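Local coordinates for protein putative ATPase Rv3679 (PDB 6BS3) that hydrolyses ATP as one subunit of the heterodimeric BagAB complex, an activity needed for resistance to nitric oxide and to elevated glycerol, at residues L18-K29 with L198-V209. Sequence-based numbering, arbitrary orientation.
Sequences LSGVRLHLVTGK and LLHSNQTAIHLV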
loop_
_atom_site.group_PDB
_atom_site.type_symbol
_atom_site.label_atom_id
_atom_site.label_comp_id
_atom_site.label_asym_id
_atom_site.label_seq_id
_atom_site.Cartn_x
_atom_site.Cartn_y
_atom_site.Cartn_z
ATOM N N LEU A 18 -3.275 -28.813 -0.946
ATOM C CA LEU A 18 -2.351 -27.712 -0.674
ATOM C C LEU A 18 -1.056 -28.164 0.010
ATOM O O LEU A 18 -0.087 -27.418 -0.001
ATOM C CB LEU A 18 -3.043 -26.595 0.132
ATOM C CG LEU A 18 -4.231 -25.874 -0.516
ATOM C CD1 LEU A 18 -4.677 -24.716 0.348
ATOM C CD2 LEU A 18 -3.908 -25.378 -1.946
ATOM N N SER A 19 -1.022 -29.389 0.561
ATOM C CA SER A 19 0.174 -29.972 1.197
ATOM C C SER A 19 1.112 -30.551 0.137
ATOM O O SER A 19 2.297 -30.719 0.397
ATOM C CB SER A 19 -0.213 -31.062 2.196
ATOM O OG SER A 19 -1.079 -30.553 3.197
ATOM N N GLY A 20 0.571 -30.842 -1.042
ATOM C CA GLY A 20 1.334 -31.356 -2.179
ATOM C C GLY A 20 1.958 -30.251 -3.020
ATOM O O GLY A 20 2.833 -30.527 -3.846
ATOM N N VAL A 21 1.500 -28.983 -2.821
ATOM C CA VAL A 21 1.982 -27.777 -3.515
ATOM C C VAL A 21 3.465 -27.509 -3.141
ATOM O O VAL A 21 3.814 -27.492 -1.956
ATOM C CB VAL A 21 1.072 -26.539 -3.222
ATOM C CG1 VAL A 21 1.717 -25.233 -3.682
ATOM C CG2 VAL A 21 -0.308 -26.698 -3.850
ATOM N N ARG A 22 4.310 -27.273 -4.166
ATOM C CA ARG A 22 5.740 -26.958 -4.037
ATOM C C ARG A 22 5.979 -25.455 -4.162
ATOM O O ARG A 22 6.986 -24.956 -3.652
ATOM C CB ARG A 22 6.551 -27.662 -5.141
ATOM C CG ARG A 22 6.416 -29.199 -5.214
ATOM C CD ARG A 22 7.454 -30.056 -4.462
ATOM N NE ARG A 22 8.741 -29.408 -4.163
ATOM C CZ ARG A 22 9.629 -29.041 -5.078
ATOM N NH1 ARG A 22 9.378 -29.227 -6.370
ATOM N NH2 ARG A 22 10.751 -28.434 -4.714
ATOM N N LEU A 23 5.093 -24.736 -4.886
ATOM C CA LEU A 23 5.230 -23.291 -5.103
ATOM C C LEU A 23 4.048 -22.522 -4.559
ATOM O O LEU A 23 2.962 -22.601 -5.125
ATOM C CB LEU A 23 5.475 -22.952 -6.600
ATOM C CG LEU A 23 5.460 -21.454 -6.987
ATOM C CD1 LEU A 23 6.577 -20.681 -6.288
ATOM C CD2 LEU A 23 5.475 -21.270 -8.506
ATOM N N HIS A 24 4.282 -21.737 -3.493
ATOM C CA HIS A 24 3.238 -20.923 -2.857
ATOM C C HIS A 24 3.450 -19.466 -3.176
ATOM O O HIS A 24 4.508 -18.926 -2.868
ATOM C CB HIS A 24 3.195 -21.122 -1.327
ATOM C CG HIS A 24 2.869 -22.524 -0.920
ATOM N ND1 HIS A 24 1.562 -22.918 -0.657
ATOM C CD2 HIS A 24 3.689 -23.582 -0.738
ATOM C CE1 HIS A 24 1.631 -24.199 -0.339
ATOM N NE2 HIS A 24 2.889 -24.641 -0.377
ATOM N N LEU A 25 2.456 -18.827 -3.803
ATOM C CA LEU A 25 2.585 -17.413 -4.133
ATOM C C LEU A 25 1.666 -16.631 -3.208
ATOM O O LEU A 25 0.476 -16.926 -3.138
ATOM C CB LEU A 25 2.269 -17.154 -5.625
ATOM C CG LEU A 25 3.164 -17.830 -6.662
ATOM C CD1 LEU A 25 2.373 -18.159 -7.924
ATOM C CD2 LEU A 25 4.314 -16.919 -7.067
ATOM N N VAL A 26 2.226 -15.683 -2.453
ATOM C CA VAL A 26 1.484 -14.880 -1.473
ATOM C C VAL A 26 1.270 -13.471 -2.001
ATOM O O VAL A 26 2.209 -12.657 -2.076
ATOM C CB VAL A 26 2.114 -14.913 -0.035
ATOM C CG1 VAL A 26 1.236 -14.170 0.967
ATOM C CG2 VAL A 26 2.357 -16.351 0.436
ATOM N N THR A 27 0.027 -13.208 -2.426
ATOM C CA THR A 27 -0.361 -11.902 -2.938
ATOM C C THR A 27 -1.332 -11.223 -1.942
ATOM O O THR A 27 -1.554 -11.734 -0.838
ATOM C CB THR A 27 -0.838 -11.973 -4.400
ATOM O OG1 THR A 27 -0.932 -10.637 -4.903
ATOM C CG2 THR A 27 -2.169 -12.681 -4.565
ATOM N N GLY A 28 -1.820 -10.053 -2.318
ATOM C CA GLY A 28 -2.707 -9.226 -1.512
ATOM C C GLY A 28 -2.409 -7.753 -1.738
ATOM O O GLY A 28 -1.352 -7.407 -2.268
ATOM N N LYS A 29 -3.335 -6.867 -1.361
ATOM C CA LYS A 29 -3.137 -5.428 -1.526
ATOM C C LYS A 29 -1.941 -4.960 -0.648
ATOM O O LYS A 29 -1.631 -5.614 0.341
ATOM C CB LYS A 29 -4.440 -4.705 -1.162
ATOM C CG LYS A 29 -4.408 -3.200 -1.374
ATOM C CD LYS A 29 -5.811 -2.573 -1.435
ATOM C CE LYS A 29 -5.745 -1.080 -1.210
ATOM N NZ LYS A 29 -4.973 -0.400 -2.262
ATOM N N LEU A 198 4.383 -25.210 -14.961
ATOM C CA LEU A 198 4.526 -25.191 -13.507
ATOM C C LEU A 198 3.428 -24.349 -12.864
ATOM O O LEU A 198 2.740 -24.849 -11.973
ATOM C CB LEU A 198 5.931 -24.722 -13.064
ATOM C CG LEU A 198 6.124 -24.471 -11.543
ATOM C CD1 LEU A 198 5.949 -25.748 -10.729
ATOM C CD2 LEU A 198 7.471 -23.883 -11.252
ATOM N N LEU A 199 3.251 -23.093 -13.332
ATOM C CA LEU A 199 2.255 -22.148 -12.797
ATOM C C LEU A 199 0.820 -22.650 -12.849
ATOM O O LEU A 199 0.087 -22.447 -11.893
ATOM C CB LEU A 199 2.349 -20.772 -13.462
ATOM C CG LEU A 199 3.631 -19.981 -13.214
ATOM C CD1 LEU A 199 3.676 -18.742 -14.094
ATOM C CD2 LEU A 199 3.810 -19.641 -11.718
ATOM N N HIS A 200 0.444 -23.335 -13.937
ATOM C CA HIS A 200 -0.904 -23.871 -14.169
ATOM C C HIS A 200 -1.163 -25.259 -13.511
ATOM O O HIS A 200 -2.314 -25.683 -13.439
ATOM C CB HIS A 200 -1.218 -23.882 -15.685
ATOM C CG HIS A 200 -1.440 -22.496 -16.199
ATOM N ND1 HIS A 200 -0.370 -21.651 -16.488
ATOM C CD2 HIS A 200 -2.592 -21.804 -16.355
ATOM C CE1 HIS A 200 -0.905 -20.489 -16.824
ATOM N NE2 HIS A 200 -2.237 -20.530 -16.761
ATOM N N SER A 201 -0.126 -25.909 -12.956
ATOM C CA SER A 201 -0.265 -27.222 -12.326
ATOM C C SER A 201 -0.722 -27.189 -10.859
ATOM O O SER A 201 -0.821 -26.123 -10.245
ATOM C CB SER A 201 1.032 -28.017 -12.456
ATOM O OG SER A 201 1.988 -27.567 -11.513
ATOM N N ASN A 202 -0.955 -28.403 -10.307
ATOM C CA ASN A 202 -1.310 -28.706 -8.921
ATOM C C ASN A 202 -0.085 -28.562 -7.991
ATOM O O ASN A 202 -0.207 -28.776 -6.788
ATOM C CB ASN A 202 -1.955 -30.117 -8.812
ATOM C CG ASN A 202 -1.075 -31.330 -9.122
ATOM O OD1 ASN A 202 0.165 -31.281 -9.196
ATOM N ND2 ASN A 202 -1.715 -32.478 -9.286
ATOM N N GLN A 203 1.092 -28.206 -8.558
ATOM C CA GLN A 203 2.350 -27.949 -7.830
ATOM C C GLN A 203 2.397 -26.488 -7.368
ATOM O O GLN A 203 3.294 -26.113 -6.616
ATOM C CB GLN A 203 3.560 -28.212 -8.745
ATOM C CG GLN A 203 3.732 -29.662 -9.163
ATOM C CD GLN A 203 4.458 -30.441 -8.109
ATOM O OE1 GLN A 203 3.859 -30.930 -7.140
ATOM N NE2 GLN A 203 5.769 -30.552 -8.275
ATOM N N THR A 204 1.447 -25.662 -7.843
ATOM C CA THR A 204 1.358 -24.232 -7.536
ATOM C C THR A 204 0.022 -23.895 -6.863
ATOM O O THR A 204 -0.980 -24.585 -7.084
ATOM C CB THR A 204 1.595 -23.411 -8.851
ATOM O OG1 THR A 204 2.810 -23.836 -9.463
ATOM C CG2 THR A 204 1.657 -21.895 -8.632
ATOM N N ALA A 205 0.019 -22.825 -6.043
ATOM C CA ALA A 205 -1.164 -22.245 -5.389
ATOM C C ALA A 205 -0.880 -20.787 -5.094
ATOM O O ALA A 205 0.197 -20.453 -4.609
ATOM C CB ALA A 205 -1.512 -22.979 -4.092
ATOM N N ILE A 206 -1.854 -19.925 -5.383
ATOM C CA ILE A 206 -1.799 -18.482 -5.121
ATOM C C ILE A 206 -2.715 -18.195 -3.921
ATOM O O ILE A 206 -3.917 -18.450 -3.992
ATOM C CB ILE A 206 -2.188 -17.640 -6.368
ATOM C CG1 ILE A 206 -1.239 -17.928 -7.553
ATOM C CG2 ILE A 206 -2.225 -16.132 -6.046
ATOM C CD1 ILE A 206 -1.866 -18.018 -8.895
ATOM N N HIS A 207 -2.124 -17.690 -2.825
ATOM C CA HIS A 207 -2.810 -17.301 -1.598
ATOM C C HIS A 207 -2.976 -15.783 -1.619
ATOM O O HIS A 207 -2.096 -15.059 -2.084
ATOM C CB HIS A 207 -2.045 -17.769 -0.333
ATOM C CG HIS A 207 -1.659 -19.211 -0.375
ATOM N ND1 HIS A 207 -2.616 -20.217 -0.335
ATOM C CD2 HIS A 207 -0.436 -19.772 -0.524
ATOM C CE1 HIS A 207 -1.942 -21.350 -0.452
ATOM N NE2 HIS A 207 -0.627 -21.132 -0.549
ATOM N N LEU A 208 -4.131 -15.316 -1.165
ATOM C CA LEU A 208 -4.474 -13.902 -1.206
ATOM C C LEU A 208 -4.744 -13.380 0.179
ATOM O O LEU A 208 -5.725 -13.743 0.821
ATOM C CB LEU A 208 -5.674 -13.652 -2.144
ATOM C CG LEU A 208 -5.490 -14.127 -3.582
ATOM C CD1 LEU A 208 -6.099 -15.514 -3.794
ATOM C CD2 LEU A 208 -6.022 -13.111 -4.557
ATOM N N VAL A 209 -3.833 -12.548 0.644
ATOM C CA VAL A 209 -3.939 -11.887 1.935
ATOM C C VAL A 209 -4.898 -10.703 1.782
ATOM O O VAL A 209 -4.817 -9.953 0.820
ATOM C CB VAL A 209 -2.546 -11.446 2.466
ATOM C CG1 VAL A 209 -2.668 -10.681 3.786
ATOM C CG2 VAL A 209 -1.635 -12.654 2.634
HETATM O O HOH W 1 -5.916 -7.665 -0.480
#
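Leu23–Gly28 and Thr204–Val209 of strand 204-210 are adjacent parallel strands in the core of the P-loop NTPase sheet, the first leading into the Walker A loop. Their short axes approach to 4.4 Å at 31°, a marked twist between neighbours. The ladder assigns the register: Ala205 N bonds to Leu23 O, Leu25 N and O to Ala205 O and His207 N, and Thr27 N and O to His207 O and Val209 N, the last four nearly straight. At the start of the pairing Gln203 O takes two donors, Leu23 N nearly along its C=O axis and Arg22 N tilted out of the carbonyl plane. At the far end, one water accepts from Lys29 N and donates to Val209 O.

A side-chain link ties the strands together on the Ala205/His207 face: His24 ND1 lies 2.8 Å from His207 NE2 in a nearly straight hydrogen bond. The imidazoles meet rim to rim, planes 17° apart, so neither stacks on the other. His207 ND1 is bonded to Ser236 N on the next strand, giving its ring a partner at both nitrogens; Val21 CG1 lies over one face of the His24 ring, offset toward its rim. Farther along, Val26 CG1 packs on Val209 CG2 at 3.6 Å. The other face is mainly apolar: Leu25 CD1 reaches Ile206 CG1 at 3.6 Å. Thr27 OG1, anti to the backbone N (chi1 -168°), bonds to Pro164 O, leaving CG2 3.8 Å from Leu208 CG. Leu23 CD2 meets Leu199 CD2 at 4.0 Å, bringing in the end of helix 188-200. There Leu198 O gathers Thr204 OG1 (2.7 Å, from above the carbonyl plane) with Ser201 OG and N, which helps hold the turn.

Strand 158-162 flanks 23-28, and 234-242 flanks 204-210. Helix 34-46 packs on His24, Val26 and Val209, helix 130-146 on Leu23 and Leu198, and helix 214-229 on Ile206 and Leu208.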